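Local coordinates for oxidoreductase, putative (Neosartorya fumigata, PDB 6SKX), which acts as a fungal reductive aminase, probably using NADPH to reduce imines formed from carbonyl compounds and amines, at residues R19-Y25 against G145-L150; A51-I55 against T74-A78; N68-E72 against L101-F105. One frame throughout, in Å; residues are numbered along the deposited sequence.

Contact 1: residues R19-Y25 against G145-L150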
loop_
_atom_site.group_PDB
_atom_site.type_symbol
_atom_site.label_atom_id
_atom_site.label_comp_id
_atom_site.label_asym_id
_atom_site.label_seq_id
_atom_site.Cartn_x
_atom_site.Cartn_y
_atom_site.Cartn_z
ATOM N N ARG A 19 15.296 26.220 4.890
ATOM C CA ARG A 19 15.656 25.579 6.177
ATOM C C ARG A 19 17.084 25.965 6.600
ATOM O O ARG A 19 17.265 26.382 7.767
ATOM C CB ARG A 19 15.453 24.071 6.021
ATOM C CG ARG A 19 15.598 23.316 7.317
ATOM C CD ARG A 19 14.660 23.811 8.398
ATOM N NE ARG A 19 15.136 23.130 9.588
ATOM C CZ ARG A 19 14.890 23.483 10.837
ATOM N NH1 ARG A 19 14.130 24.531 11.111
ATOM N NH2 ARG A 19 15.423 22.768 11.811
ATOM N N PHE A 20 18.088 25.907 5.711
ATOM C CA PHE A 20 19.460 26.360 6.090
ATOM C C PHE A 20 19.436 27.835 6.515
ATOM O O PHE A 20 20.111 28.192 7.503
ATOM C CB PHE A 20 20.490 26.089 4.985
ATOM C CG PHE A 20 20.999 24.672 4.975
ATOM C CD1 PHE A 20 21.639 24.144 6.084
ATOM C CD2 PHE A 20 20.787 23.840 3.888
ATOM C CE1 PHE A 20 22.071 22.827 6.094
ATOM C CE2 PHE A 20 21.213 22.522 3.903
ATOM C CZ PHE A 20 21.878 22.026 5.002
ATOM N N LEU A 21 18.656 28.675 5.843
ATOM C CA LEU A 21 18.555 30.135 6.160
ATOM C C LEU A 21 17.833 30.357 7.511
ATOM O O LEU A 21 18.282 31.190 8.242
ATOM C CB LEU A 21 17.806 30.856 5.031
ATOM C CG LEU A 21 18.597 31.081 3.748
ATOM C CD1 LEU A 21 17.652 31.397 2.589
ATOM C CD2 LEU A 21 19.605 32.221 3.927
ATOM N N GLU A 22 16.779 29.614 7.847
ATOM C CA GLU A 22 16.119 29.693 9.185
ATOM C C GLU A 22 17.144 29.365 10.285
ATOM O O GLU A 22 17.044 29.922 11.375
ATOM C CB GLU A 22 14.994 28.667 9.399
ATOM C CG GLU A 22 13.813 28.767 8.465
ATOM C CD GLU A 22 13.242 30.163 8.365
ATOM O OE1 GLU A 22 13.057 30.780 9.443
ATOM O OE2 GLU A 22 13.020 30.633 7.210
ATOM N N GLU A 23 18.009 28.378 10.052
ATOM C CA GLU A 23 18.997 27.881 11.046
ATOM C C GLU A 23 20.277 28.722 11.012
ATOM O O GLU A 23 21.270 28.246 11.555
ATOM C CB GLU A 23 19.290 26.409 10.765
ATOM C CG GLU A 23 18.121 25.484 11.061
ATOM C CD GLU A 23 17.676 25.570 12.513
ATOM O OE1 GLU A 23 18.522 25.877 13.369
ATOM O OE2 GLU A 23 16.472 25.406 12.766
ATOM N N LYS A 24 20.245 29.884 10.344
ATOM C CA LYS A 24 21.241 30.981 10.405
ATOM C C LYS A 24 22.555 30.583 9.695
ATOM O O LYS A 24 23.600 31.095 10.059
ATOM C CB LYS A 24 21.367 31.432 11.871
ATOM C CG LYS A 24 20.289 32.429 12.316
ATOM C CD LYS A 24 19.937 32.379 13.797
ATOM N N TYR A 25 22.462 29.802 8.630
ATOM C CA TYR A 25 23.677 29.441 7.867
ATOM C C TYR A 25 23.897 30.488 6.775
ATOM O O TYR A 25 22.965 31.190 6.428
ATOM C CB TYR A 25 23.482 28.088 7.185
ATOM C CG TYR A 25 23.753 26.882 8.042
ATOM C CD1 TYR A 25 22.861 26.476 9.010
ATOM C CD2 TYR A 25 24.902 26.139 7.876
ATOM C CE1 TYR A 25 23.115 25.376 9.806
ATOM C CE2 TYR A 25 25.166 25.029 8.653
ATOM C CZ TYR A 25 24.270 24.648 9.624
ATOM O OH TYR A 25 24.525 23.559 10.391
ATOM N N GLY A 145 26.232 17.200 11.205
ATOM C CA GLY A 145 25.773 18.297 12.073
ATOM C C GLY A 145 24.969 19.318 11.292
ATOM O O GLY A 145 23.934 19.825 11.833
ATOM N N ASP A 146 25.380 19.556 10.046
ATOM C CA ASP A 146 24.672 20.467 9.100
ATOM C C ASP A 146 23.458 19.723 8.500
ATOM O O ASP A 146 22.347 20.269 8.496
ATOM C CB ASP A 146 25.628 20.982 8.018
ATOM C CG ASP A 146 26.883 21.677 8.520
ATOM O OD1 ASP A 146 26.806 22.403 9.545
ATOM O OD2 ASP A 146 27.938 21.494 7.878
ATOM N N LEU A 147 23.654 18.515 7.974
ATOM C CA LEU A 147 22.569 17.771 7.287
ATOM C C LEU A 147 21.410 17.455 8.261
ATOM O O LEU A 147 20.280 17.412 7.807
ATOM C CB LEU A 147 23.157 16.498 6.681
ATOM C CG LEU A 147 24.145 16.745 5.541
ATOM C CD1 LEU A 147 24.852 15.456 5.161
ATOM C CD2 LEU A 147 23.471 17.382 4.344
ATOM N N SER A 148 21.665 17.300 9.556
ATOM C CA SER A 148 20.618 16.941 10.543
ATOM C C SER A 148 19.620 18.107 10.758
ATOM O O SER A 148 18.582 17.856 11.375
ATOM C CB SER A 148 21.253 16.450 11.827
ATOM O OG SER A 148 21.948 17.503 12.488
ATOM N N VAL A 149 19.825 19.334 10.235
ATOM C CA VAL A 149 18.771 20.388 10.391
ATOM C C VAL A 149 17.631 20.096 9.411
ATOM O O VAL A 149 16.532 20.609 9.625
ATOM C CB VAL A 149 19.268 21.844 10.249
ATOM C CG1 VAL A 149 20.480 22.131 11.144
ATOM C CG2 VAL A 149 19.515 22.252 8.800
ATOM N N LEU A 150 17.864 19.277 8.385
ATOM C CA LEU A 150 16.845 18.987 7.346
ATOM C C LEU A 150 15.904 17.852 7.782
ATOM O O LEU A 150 14.751 17.846 7.321
ATOM C CB LEU A 150 17.547 18.561 6.051
ATOM C CG LEU A 150 18.562 19.537 5.454
ATOM C CD1 LEU A 150 19.186 18.917 4.208
ATOM C CD2 LEU A 150 17.925 20.879 5.114
#
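Val149 is the main bump of this contact. It fits into a hollow lined by Arg19, Phe20 and Glu23. CG2 of Val149 lies 3.8 Å from CE1 of Phe20. CB of Val149 lies 3.9 Å from CG of Glu23, and these two side chains pass in opposite directions. The backbone of Val149 is held from the same hollow. NE of Arg19 donates to Val149 O at 2.9 Å, from above the carbonyl plane and nearly straight (164°). NH2 of Arg19 makes a longer, more bent bond to Val149 O, at 3.3 Å and on a lone pair. The guanidinium thus grips one acceptor side-on. It is fixed further by a salt bridge from NH2 of Arg19 to OE2 of Glu23 (3.0 Å), and CG of Glu23 covers one of its faces. These segments belong to the Rossmann-type NADP domain. Helix 11-22 follows the glycine-rich turn after strand 3-7, and a Schellman motif with Lys24 at positive phi ends it. Phe20 also touches Val4 and Ile6 of that strand, while Leu147 rests on Ile62 of strand 60-63, beside it in the sheet. Leu150 is the second bump. CD2 of Leu150 sits over a face of the Phe20 ring, 4.3 Å from the centroid, in a CH-pi contact. The same methyl also touches CG of Arg19. With CG of Arg19 anti to the backbone N (chi1 -172°), the chain runs past Leu150 to reach Val149 O. At the far end, Tyr25 OH donates to OD1 of Asp146 at 2.7 Å, on the anti side. The ring and carboxylate planes are nearly perpendicular (89°).

Contact 2: residues A51-I55 against T74-A78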
loop_
_atom_site.group_PDB
_atom_site.type_symbol
_atom_site.label_atom_id
_atom_site.label_comp_id
_atom_site.label_asym_id
_atom_site.label_seq_id
_atom_site.Cartn_x
_atom_site.Cartn_y
_atom_site.Cartn_z
ATOM N N ALA A 51 27.987 28.155 -12.291
ATOM C CA ALA A 51 28.308 26.931 -11.525
ATOM C C ALA A 51 29.664 27.047 -10.810
ATOM O O ALA A 51 29.751 26.590 -9.646
ATOM C CB ALA A 51 28.211 25.722 -12.403
ATOM N N VAL A 52 30.660 27.692 -11.414
ATOM C CA VAL A 52 32.001 27.922 -10.788
ATOM C C VAL A 52 31.837 28.699 -9.466
ATOM O O VAL A 52 32.418 28.266 -8.449
ATOM C CB VAL A 52 32.966 28.639 -11.760
ATOM C CG1 VAL A 52 34.210 29.162 -11.058
ATOM C CG2 VAL A 52 33.352 27.745 -12.945
ATOM N N ASP A 53 31.111 29.818 -9.485
ATOM C CA ASP A 53 30.788 30.637 -8.286
ATOM C C ASP A 53 30.120 29.773 -7.208
ATOM O O ASP A 53 30.483 29.932 -6.018
ATOM C CB ASP A 53 29.918 31.831 -8.660
ATOM C CG ASP A 53 30.709 32.883 -9.419
ATOM O OD1 ASP A 53 31.920 32.668 -9.610
ATOM O OD2 ASP A 53 30.119 33.893 -9.801
ATOM N N GLY A 54 29.219 28.876 -7.606
ATOM C CA GLY A 54 28.464 28.001 -6.689
ATOM C C GLY A 54 29.402 27.045 -5.978
ATOM O O GLY A 54 29.269 26.896 -4.758
ATOM N N ILE A 55 30.349 26.458 -6.720
ATOM C CA ILE A 55 31.424 25.571 -6.180
ATOM C C ILE A 55 32.362 26.389 -5.286
ATOM O O ILE A 55 32.743 25.865 -4.231
ATOM C CB ILE A 55 32.200 24.861 -7.312
ATOM C CG1 ILE A 55 31.295 23.952 -8.151
ATOM C CG2 ILE A 55 33.393 24.099 -6.740
ATOM C CD1 ILE A 55 30.614 22.881 -7.347
ATOM N N THR A 74 25.326 20.623 -15.620
ATOM C CA THR A 74 25.440 21.889 -14.835
ATOM C C THR A 74 26.889 22.147 -14.395
ATOM O O THR A 74 27.294 23.328 -14.345
ATOM C CB THR A 74 24.480 21.910 -13.642
ATOM O OG1 THR A 74 23.178 21.759 -14.213
ATOM C CG2 THR A 74 24.599 23.189 -12.837
ATOM N N LEU A 75 27.628 21.096 -14.046
ATOM C CA LEU A 75 28.983 21.214 -13.447
ATOM C C LEU A 75 30.108 20.986 -14.477
ATOM O O LEU A 75 31.281 21.108 -14.059
ATOM C CB LEU A 75 29.070 20.191 -12.313
ATOM C CG LEU A 75 28.227 20.516 -11.081
ATOM C CD1 LEU A 75 28.459 19.485 -10.000
ATOM C CD2 LEU A 75 28.541 21.898 -10.549
ATOM N N ALA A 76 29.785 20.683 -15.747
ATOM C CA ALA A 76 30.748 20.319 -16.830
ATOM C C ALA A 76 31.857 21.377 -16.991
ATOM O O ALA A 76 33.003 20.988 -17.230
ATOM C CB ALA A 76 30.023 20.111 -18.139
ATOM N N GLY A 77 31.542 22.666 -16.839
ATOM C CA GLY A 77 32.524 23.759 -16.978
ATOM C C GLY A 77 33.233 24.132 -15.676
ATOM O O GLY A 77 33.809 25.243 -15.644
ATOM N N ALA A 78 33.213 23.283 -14.637
ATOM C CA ALA A 78 33.711 23.646 -13.287
ATOM C C ALA A 78 34.449 22.492 -12.598
ATOM O O ALA A 78 34.769 22.645 -11.409
ATOM C CB ALA A 78 32.543 24.094 -12.442
#
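Ile55 leans across to Leu75 from one turn along the helix beyond Ala51. From CB, the chain turns so that CG1 lies beside the backbone N (chi1 -62°). CG1 of Ile55 comes within 4.2 Å of CD2 of Leu75 and 4.5 Å of CB of Ala78. A second bend of the same sense (chi2 -59°) carries the tip closer still. CD1 of Ile55 meets CD2 of Leu75 at 3.9 Å. The two chains meet at a slant, methyl against methyl. Elsewhere Ile55 is covered by Phe7, Ile61, His81 and Leu82.

The start of the helix comes closer to the backbone of the other segment. Ala51 has a short side chain, and CB of Ala51 lies only 3.2 Å from Thr74 O, a tight fit. Its CB is also near CD2 of Leu75. Val52 uses the CG2 branch. CG2 of Val52 touches CB of Ala78 at 3.8 Å and Gly77 O at 3.7 Å. Ala51, Gly77 and Ala78 probably help the backbones come close. The CA atoms of Val52 and Ala78 are 5.2 Å apart. Thr74 turns its hydroxyl back to Ala70 O in its own helix. Ala51, Ile55, Thr74 and Leu75 all touch Phe7 of strand 3-7. Helix 51-56 leads into strand 60-63, and helix 68-75 leaves it. Such neighbouring helices on one face of the parallel part of the sheet are typical of the Rossmann fold, here the NADP-binding domain.

Contact 3: residues N68-E72 against L101-F105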
loop_
_atom_site.group_PDB
_atom_site.type_symbol
_atom_site.label_atom_id
_atom_site.label_comp_id
_atom_site.label_asym_id
_atom_site.label_seq_id
_atom_site.Cartn_x
_atom_site.Cartn_y
_atom_site.Cartn_z
ATOM N N ASN A 68 20.405 12.942 -12.993
ATOM C CA ASN A 68 21.883 12.831 -12.812
ATOM C C ASN A 68 22.573 13.388 -14.065
ATOM O O ASN A 68 23.642 13.991 -13.931
ATOM C CB ASN A 68 22.301 11.442 -12.327
ATOM C CG ASN A 68 22.263 11.311 -10.809
ATOM O OD1 ASN A 68 21.771 10.318 -10.245
ATOM N ND2 ASN A 68 22.808 12.308 -10.121
ATOM N N ALA A 69 21.896 13.370 -15.208
ATOM C CA ALA A 69 22.349 14.022 -16.460
ATOM C C ALA A 69 22.405 15.545 -16.278
ATOM O O ALA A 69 23.332 16.169 -16.819
ATOM C CB ALA A 69 21.443 13.631 -17.612
ATOM N N ALA A 70 21.454 16.137 -15.555
ATOM C CA ALA A 70 21.425 17.600 -15.337
ATOM C C ALA A 70 22.559 17.975 -14.361
ATOM O O ALA A 70 23.124 19.112 -14.483
ATOM C CB ALA A 70 20.062 18.039 -14.860
ATOM N N VAL A 71 22.926 17.058 -13.452
ATOM C CA VAL A 71 24.112 17.247 -12.557
ATOM C C VAL A 71 25.384 17.383 -13.423
ATOM O O VAL A 71 26.141 18.329 -13.183
ATOM C CB VAL A 71 24.272 16.119 -11.515
ATOM C CG1 VAL A 71 25.543 16.310 -10.694
ATOM C CG2 VAL A 71 23.047 15.986 -10.609
ATOM N N GLU A 72 25.607 16.485 -14.394
ATOM C CA GLU A 72 26.850 16.432 -15.234
ATOM C C GLU A 72 26.934 17.662 -16.142
ATOM O O GLU A 72 27.997 18.277 -16.223
ATOM C CB GLU A 72 26.892 15.164 -16.089
ATOM C CG GLU A 72 26.791 13.890 -15.274
ATOM C CD GLU A 72 27.435 12.664 -15.897
ATOM O OE1 GLU A 72 26.698 11.869 -16.543
ATOM O OE2 GLU A 72 28.663 12.485 -15.695
ATOM N N LEU A 101 29.190 8.871 -11.103
ATOM C CA LEU A 101 29.379 10.269 -10.643
ATOM C C LEU A 101 30.389 10.295 -9.479
ATOM O O LEU A 101 31.301 11.119 -9.498
ATOM C CB LEU A 101 28.022 10.824 -10.220
ATOM C CG LEU A 101 27.654 12.192 -10.773
ATOM C CD1 LEU A 101 27.982 12.295 -12.247
ATOM C CD2 LEU A 101 26.174 12.461 -10.554
ATOM N N SER A 102 30.256 9.409 -8.497
ATOM C CA SER A 102 31.215 9.322 -7.373
ATOM C C SER A 102 32.637 9.212 -7.927
ATOM O O SER A 102 33.492 9.983 -7.456
ATOM C CB SER A 102 30.904 8.173 -6.465
ATOM O OG SER A 102 31.845 8.111 -5.414
ATOM N N ASP A 103 32.867 8.275 -8.861
ATOM C CA ASP A 103 34.205 7.959 -9.446
ATOM C C ASP A 103 34.775 9.216 -10.113
ATOM O O ASP A 103 35.945 9.559 -9.873
ATOM C CB ASP A 103 34.131 6.822 -10.479
ATOM C CG ASP A 103 34.014 5.410 -9.906
ATOM O OD1 ASP A 103 34.252 5.229 -8.699
ATOM O OD2 ASP A 103 33.698 4.487 -10.691
ATOM N N ARG A 104 33.949 9.870 -10.919
ATOM C CA ARG A 104 34.293 11.115 -11.644
ATOM C C ARG A 104 34.695 12.208 -10.642
ATOM O O ARG A 104 35.770 12.804 -10.844
ATOM C CB ARG A 104 33.092 11.526 -12.487
ATOM C CG ARG A 104 33.437 12.254 -13.768
ATOM C CD ARG A 104 32.623 11.725 -14.937
ATOM N NE ARG A 104 31.526 12.597 -15.278
ATOM C CZ ARG A 104 31.662 13.846 -15.700
ATOM N NH1 ARG A 104 32.863 14.396 -15.812
ATOM N NH2 ARG A 104 30.583 14.554 -15.988
ATOM N N PHE A 105 33.901 12.465 -9.592
ATOM C CA PHE A 105 34.173 13.600 -8.668
ATOM C C PHE A 105 35.442 13.305 -7.848
ATOM O O PHE A 105 36.203 14.259 -7.600
ATOM C CB PHE A 105 32.938 13.982 -7.831
ATOM C CG PHE A 105 31.815 14.629 -8.615
ATOM C CD1 PHE A 105 32.056 15.319 -9.799
ATOM C CD2 PHE A 105 30.500 14.535 -8.187
ATOM C CE1 PHE A 105 31.017 15.896 -10.524
ATOM C CE2 PHE A 105 29.468 15.134 -8.896
ATOM C CZ PHE A 105 29.728 15.814 -10.064
#
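Arg104 and Glu72 form a salt bridge in which two nitrogens grip one oxygen. NH2 of Arg104 lies 2.8 Å from OE2 of Glu72, and NE of Arg104 lies 2.9 Å from the same atom. OE2 is in the guanidinium plane. The carboxylate is tilted 51° from that plane, and NH2 meets it from above. NE arrives nearly in line with the C-O bond. The Arg104 chain bends at chi2 and chi3 to present this side edge. Both residues are partly exposed, and Arg104 also touches Leu79.

Further in, CD1 of Leu101 packs against the stem of Glu72, 3.6 Å from its CG. The axes of segments 68-72 and 101-105 are 14° from parallel and 12.4 Å apart at closest approach. Side chains bridge this gap. The helices belong to successive beta-alpha units of the Rossmann domain, on either side of strand 86-89 in sequence. Asn89 of that strand touches Asn68, Val71 and Leu101. Leu101 has a large part in the bridging: its other methyl, CD2, reaches CG1 of Val71 at 3.9 Å and lies beside the amide end of Asn68. Deeper still, CG1 of Val71 meets CZ of Phe105 at the ring edge, 4.3 Å away, while Phe105 also touches Ile87 of the sheet.

How the contacts relate
All three contacts lie in the NADP-binding domain. Contact 3 is the most buried, and contacts 1 and 2 are partly buried. Contacts 2 and 3 share helix 68-75, and their centres are 12 Å apart. They join where CD1 of Leu75 packs on CZ of Phe105 at 3.9 Å. Together they put three helices in a row on one face of the sheet. Contact 1 is on the other face, about 12 Å from contact 2 between nearest atoms. The chemistry differs. Contact 2 is apolar, contact 3 has an ion pair at the edge of an apolar interior, and contact 1 mixes side-chain bonds to a carbonyl and a carboxylate with aromatic packing.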